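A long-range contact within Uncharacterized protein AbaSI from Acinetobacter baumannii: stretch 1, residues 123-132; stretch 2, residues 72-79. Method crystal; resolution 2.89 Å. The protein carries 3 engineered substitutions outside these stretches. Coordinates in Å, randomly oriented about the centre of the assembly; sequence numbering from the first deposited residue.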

ATOM      1  N   VAL F 123      12.818 -24.284  21.082  1.00 68.57           N
ATOM      2  CA  VAL F 123      13.612 -23.579  22.074  1.00 63.10           C
ATOM      3  C   VAL F 123      12.706 -22.937  23.118  1.00 77.75           C
ATOM      4  O   VAL F 123      11.902 -22.068  22.797  1.00 88.24           O
ATOM      5  CB  VAL F 123      14.495 -22.520  21.430  1.00 58.85           C
ATOM      6  CG1 VAL F 123      15.424 -21.909  22.478  1.00 60.94           C
ATOM      7  CG2 VAL F 123      15.293 -23.136  20.287  1.00 53.13           C
ATOM      8  N   ASN F 124      12.839 -23.374  24.368  1.00 65.85           N
ATOM      9  CA  ASN F 124      11.995 -22.874  25.446  1.00 77.13           C
ATOM     10  C   ASN F 124      12.652 -21.715  26.165  1.00 86.88           C
ATOM     11  O   ASN F 124      13.660 -21.887  26.850  1.00 89.03           O
ATOM     12  CB  ASN F 124      11.678 -23.989  26.437  1.00 99.76           C
ATOM     13  CG  ASN F 124      11.097 -25.204  25.766  1.00118.27           C
ATOM     14  OD1 ASN F 124      11.819 -26.138  25.424  1.00130.45           O
ATOM     15  ND2 ASN F 124       9.785 -25.194  25.554  1.00127.34           N
ATOM     16  N   VAL F 125      12.062 -20.536  26.009  1.00 81.75           N
ATOM     17  CA  VAL F 125      12.678 -19.304  26.471  1.00 76.09           C
ATOM     18  C   VAL F 125      12.195 -18.837  27.840  1.00 94.31           C
ATOM     19  O   VAL F 125      12.678 -17.835  28.361  1.00 95.54           O
ATOM     20  CB  VAL F 125      12.431 -18.191  25.464  1.00 70.41           C
ATOM     21  CG1 VAL F 125      12.994 -18.590  24.111  1.00 61.33           C
ATOM     22  CG2 VAL F 125      10.944 -17.913  25.366  1.00 77.55           C
ATOM     23  N   PHE F 126      11.248 -19.560  28.428  1.00107.55           N
ATOM     24  CA  PHE F 126      10.716 -19.165  29.727  1.00 95.91           C
ATOM     25  C   PHE F 126      10.876 -20.270  30.761  1.00100.22           C
ATOM     26  O   PHE F 126      10.468 -21.408  30.533  1.00124.50           O
ATOM     27  CB  PHE F 126       9.243 -18.773  29.606  1.00 90.65           C
ATOM     28  CG  PHE F 126       9.009 -17.557  28.758  1.00 86.35           C
ATOM     29  CD1 PHE F 126       9.916 -16.515  28.753  1.00109.39           C
ATOM     30  CD2 PHE F 126       7.886 -17.459  27.962  1.00 80.45           C
ATOM     31  CE1 PHE F 126       9.701 -15.398  27.971  1.00116.02           C
ATOM     32  CE2 PHE F 126       7.663 -16.349  27.182  1.00 86.74           C
ATOM     33  CZ  PHE F 126       8.572 -15.316  27.182  1.00 99.26           C
ATOM     34  N   LYS F 127      11.477 -19.929  31.898  1.00 94.92           N
ATOM     35  CA  LYS F 127      11.609 -20.879  32.993  1.00109.13           C
ATOM     36  C   LYS F 127      10.255 -21.036  33.681  1.00133.56           C
ATOM     37  O   LYS F 127       9.610 -22.078  33.566  1.00135.34           O
ATOM     38  CB  LYS F 127      12.694 -20.437  33.990  1.00111.41           C
ATOM     39  CG  LYS F 127      12.703 -18.954  34.353  1.00120.70           C
ATOM     40  CD  LYS F 127      13.543 -18.696  35.603  1.00140.79           C
ATOM     41  CE  LYS F 127      13.399 -17.259  36.092  1.00106.29           C
ATOM     42  NZ  LYS F 127      14.118 -17.042  37.376  1.00112.67           N
ATOM     43  N   ASN F 128       9.813 -19.990  34.371  1.00141.77           N
ATOM     44  CA  ASN F 128       8.484 -19.980  34.950  1.00135.77           C
ATOM     45  C   ASN F 128       7.572 -19.174  34.050  1.00143.72           C
ATOM     46  O   ASN F 128       7.655 -17.950  34.009  1.00160.00           O
ATOM     47  CB  ASN F 128       8.496 -19.380  36.359  1.00142.63           C
ATOM     48  CG  ASN F 128       9.390 -20.145  37.320  1.00164.53           C
ATOM     49  OD1 ASN F 128      10.555 -19.795  37.514  1.00169.79           O
ATOM     50  ND2 ASN F 128       8.841 -21.187  37.938  1.00168.49           N
ATOM     51  N   GLN F 129       6.695 -19.865  33.336  1.00105.42           N
ATOM     52  CA  GLN F 129       5.730 -19.209  32.472  1.00106.80           C
ATOM     53  C   GLN F 129       4.356 -19.286  33.128  1.00129.11           C
ATOM     54  O   GLN F 129       4.003 -20.320  33.694  1.00145.34           O
ATOM     55  CB  GLN F 129       5.733 -19.853  31.084  1.00126.24           C
ATOM     56  CG  GLN F 129       4.364 -19.996  30.445  1.00152.86           C
ATOM     57  CD  GLN F 129       4.360 -19.551  29.004  1.00138.04           C
ATOM     58  OE1 GLN F 129       5.125 -18.666  28.623  1.00118.15           O
ATOM     59  NE2 GLN F 129       3.503 -20.161  28.191  1.00140.92           N
ATOM     60  N   GLU F 130       3.574 -18.208  33.074  1.00140.31           N
ATOM     61  CA  GLU F 130       3.880 -16.988  32.326  1.00135.48           C
ATOM     62  C   GLU F 130       4.908 -16.080  33.008  1.00148.29           C
ATOM     63  O   GLU F 130       5.409 -16.402  34.089  1.00160.43           O
ATOM     64  CB  GLU F 130       2.583 -16.209  32.082  1.00126.37           C
ATOM     65  CG  GLU F 130       1.641 -16.134  33.282  1.00138.76           C
ATOM     66  CD  GLU F 130       0.732 -17.352  33.404  1.00145.28           C
ATOM     67  OE1 GLU F 130       0.652 -18.140  32.437  1.00132.06           O
ATOM     68  OE2 GLU F 130       0.103 -17.523  34.470  1.00133.35           O
ATOM     69  N   GLY F 131       5.175 -14.921  32.405  1.00126.80           N
ATOM     70  CA  GLY F 131       6.233 -14.046  32.884  1.00131.23           C
ATOM     71  C   GLY F 131       7.669 -14.481  32.629  1.00132.63           C
ATOM     72  O   GLY F 131       8.099 -14.605  31.476  1.00121.81           O
ATOM     73  N   GLN F 132       8.403 -14.701  33.720  1.00135.65           N
ATOM     74  CA  GLN F 132       9.868 -14.704  33.763  1.00123.82           C
ATOM     75  C   GLN F 132      10.596 -15.441  32.641  1.00108.25           C
ATOM     76  O   GLN F 132      10.247 -16.564  32.291  1.00121.47           O
ATOM     77  CB  GLN F 132      10.327 -15.324  35.088  1.00133.56           C
ATOM     78  CG  GLN F 132       9.782 -14.657  36.333  1.00136.48           C
ATOM     79  CD  GLN F 132      10.686 -13.557  36.830  1.00133.34           C
ATOM     80  OE1 GLN F 132      11.645 -13.175  36.156  1.00136.94           O
ATOM     81  NE2 GLN F 132      10.394 -13.043  38.019  1.00124.70           N
TER
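Stretch 2 72-79: EVDEGHHF

Stretch 2 enters as a β-strand over residues 72-74 and runs parallel to the strand at Val 123 and Asn 124, after which both segments continue as loop. The register rests on two bridges: Val 123 pairs with Val 73 at a CA-CA distance of 4.9 Å, and Asn 124 with Asp 74 at 5.0 Å. Hydrogen bonding confirms the direction, because Val 123 bonds two residues that flank its partner: Val 123 N donates to Glu 72 O (2.9 Å, 152° at the hydrogen), and Asp 74 N donates to Val 123 O (2.8 Å, 158°). The ladder ends with a nearly linear but weak bond from Val 125 N to Asp 74 O at 3.3 Å. Beyond it the backbones diverge, with Val 125 CA and Glu 75 CA 6.1 Å apart. Gly 76 then has phi/psi of 62/112°, and an ideal CB there would lie 3.0 Å from Asp 74 OD1, a clash that its absence avoids.

Side chains of Val 123 and Val 73 share one sheet face, those of Asn 124 and Asp 74 the other. Just past the strand of stretch 1, Val 125 CG1 meets Val 73 CG1, still on its strand, at 3.9 Å, an apolar contact, while Phe 126 CE2 approaches Glu 75 CB at 3.6 Å. The Phe 126 ring also directs its edge toward the face of His 78 in an offset arrangement, with centroids 5.6 Å apart and planes at 79°.

Gln 129 supplies the polar link between the loops. Gln 129 NE2 donates to Gly 76 O at 2.8 Å and weakly to Glu 75 O at 3.1 Å (128°), whereas Gln 129 OE1 accepts from His 78 NE2 at 3.0 Å (155°). The same imidazole packs against the next residue, His 78 CE1 lying 3.3 Å from Glu 130 CB, which follows a cis peptide bond.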

ATOM      1  N   GLU F  72      11.584 -23.840  16.060  1.00 61.05           N
ATOM      2  CA  GLU F  72      10.501 -23.021  16.575  1.00 67.58           C
ATOM      3  C   GLU F  72      10.843 -22.487  17.963  1.00 79.56           C
ATOM      4  O   GLU F  72      11.216 -23.253  18.859  1.00 87.33           O
ATOM      5  CB  GLU F  72       9.212 -23.835  16.633  1.00 76.49           C
ATOM      6  CG  GLU F  72       8.036 -23.093  17.221  1.00 84.34           C
ATOM      7  CD  GLU F  72       6.824 -23.981  17.404  1.00 93.48           C
ATOM      8  OE1 GLU F  72       6.962 -25.060  18.018  1.00 94.86           O
ATOM      9  OE2 GLU F  72       5.735 -23.601  16.926  1.00104.19           O
ATOM     10  N   VAL F  73      10.730 -21.177  18.134  1.00 59.54           N
ATOM     11  CA  VAL F  73      10.814 -20.584  19.457  1.00 68.72           C
ATOM     12  C   VAL F  73       9.485 -20.763  20.193  1.00 64.91           C
ATOM     13  O   VAL F  73       8.428 -20.369  19.684  1.00 57.48           O
ATOM     14  CB  VAL F  73      11.165 -19.084  19.382  1.00 63.88           C
ATOM     15  CG1 VAL F  73      10.955 -18.428  20.735  1.00 56.17           C
ATOM     16  CG2 VAL F  73      12.598 -18.898  18.886  1.00 57.69           C
ATOM     17  N   ASP F  74       9.535 -21.388  21.371  1.00 64.80           N
ATOM     18  CA  ASP F  74       8.357 -21.514  22.226  1.00 64.72           C
ATOM     19  C   ASP F  74       8.390 -20.468  23.326  1.00 74.09           C
ATOM     20  O   ASP F  74       9.285 -20.451  24.171  1.00 73.64           O
ATOM     21  CB  ASP F  74       8.245 -22.912  22.856  1.00 72.98           C
ATOM     22  CG  ASP F  74       6.927 -23.109  23.644  1.00 85.95           C
ATOM     23  OD1 ASP F  74       6.184 -22.122  23.856  1.00 94.16           O
ATOM     24  OD2 ASP F  74       6.635 -24.255  24.055  1.00 87.09           O
ATOM     25  N   GLU F  75       7.435 -19.565  23.230  1.00 77.25           N
ATOM     26  CA  GLU F  75       7.031 -18.692  24.288  1.00 73.07           C
ATOM     27  C   GLU F  75       5.621 -19.074  24.637  1.00 92.45           C
ATOM     28  O   GLU F  75       5.272 -19.230  25.784  1.00103.71           O
ATOM     29  CB  GLU F  75       7.021 -17.273  23.786  1.00 72.38           C
ATOM     30  CG  GLU F  75       8.151 -16.962  22.842  1.00 73.59           C
ATOM     31  CD  GLU F  75       8.139 -15.521  22.413  1.00 88.38           C
ATOM     32  OE1 GLU F  75       7.177 -14.827  22.748  1.00109.57           O
ATOM     33  OE2 GLU F  75       9.078 -15.081  21.742  1.00 76.97           O
ATOM     34  N   GLY F  76       4.787 -19.220  23.622  1.00101.98           N
ATOM     35  CA  GLY F  76       3.440 -19.663  23.868  1.00 93.99           C
ATOM     36  C   GLY F  76       2.647 -18.730  24.737  1.00109.66           C
ATOM     37  O   GLY F  76       2.924 -18.591  25.901  1.00135.73           O
ATOM     38  N   HIS F  77       1.650 -18.076  24.183  1.00113.58           N
ATOM     39  CA  HIS F  77       0.696 -17.385  25.006  1.00117.07           C
ATOM     40  C   HIS F  77       0.740 -15.898  25.044  1.00115.65           C
ATOM     41  O   HIS F  77      -0.292 -15.273  25.279  1.00134.94           O
ATOM     42  CB  HIS F  77       0.727 -17.927  26.421  1.00106.58           C
ATOM     43  CG  HIS F  77      -0.172 -19.120  26.635  1.00120.63           C
ATOM     44  ND1 HIS F  77      -1.398 -19.204  26.103  1.00130.48           N
ATOM     45  CD2 HIS F  77       0.014 -20.283  27.369  1.00131.28           C
ATOM     46  CE1 HIS F  77      -1.962 -20.367  26.464  1.00146.07           C
ATOM     47  NE2 HIS F  77      -1.098 -21.024  27.239  1.00141.10           N
ATOM     48  N   HIS F  78       1.885 -15.276  24.840  1.00117.34           N
ATOM     49  CA  HIS F  78       1.904 -13.838  24.956  1.00121.64           C
ATOM     50  C   HIS F  78       2.050 -13.151  23.645  1.00125.56           C
ATOM     51  O   HIS F  78       1.579 -12.025  23.446  1.00137.54           O
ATOM     52  CB  HIS F  78       3.022 -13.425  25.869  1.00112.51           C
ATOM     53  CG  HIS F  78       3.233 -14.358  27.020  1.00112.47           C
ATOM     54  ND1 HIS F  78       2.927 -14.028  28.277  1.00117.71           N
ATOM     55  CD2 HIS F  78       3.751 -15.637  27.063  1.00115.36           C
ATOM     56  CE1 HIS F  78       3.238 -15.044  29.087  1.00118.44           C
ATOM     57  NE2 HIS F  78       3.740 -16.028  28.343  1.00117.78           N
ATOM     58  N   PHE F  79       2.663 -13.899  22.741  1.00120.27           N
ATOM     59  CA  PHE F  79       2.909 -13.527  21.358  1.00120.72           C
ATOM     60  C   PHE F  79       2.815 -12.081  21.021  1.00115.03           C
ATOM     61  O   PHE F  79       2.485 -11.721  19.917  1.00117.90           O
ATOM     62  CB  PHE F  79       2.046 -14.331  20.399  1.00122.53           C
ATOM     63  CG  PHE F  79       0.715 -14.705  20.947  1.00118.51           C
ATOM     64  CD1 PHE F  79       0.527 -15.932  21.517  1.00123.40           C
ATOM     65  CD2 PHE F  79      -0.334 -13.843  20.864  1.00112.77           C
ATOM     66  CE1 PHE F  79      -0.691 -16.296  22.016  1.00125.46           C
ATOM     67  CE2 PHE F  79      -1.559 -14.190  21.358  1.00126.85           C
ATOM     68  CZ  PHE F  79      -1.740 -15.421  21.937  1.00130.52           C
TER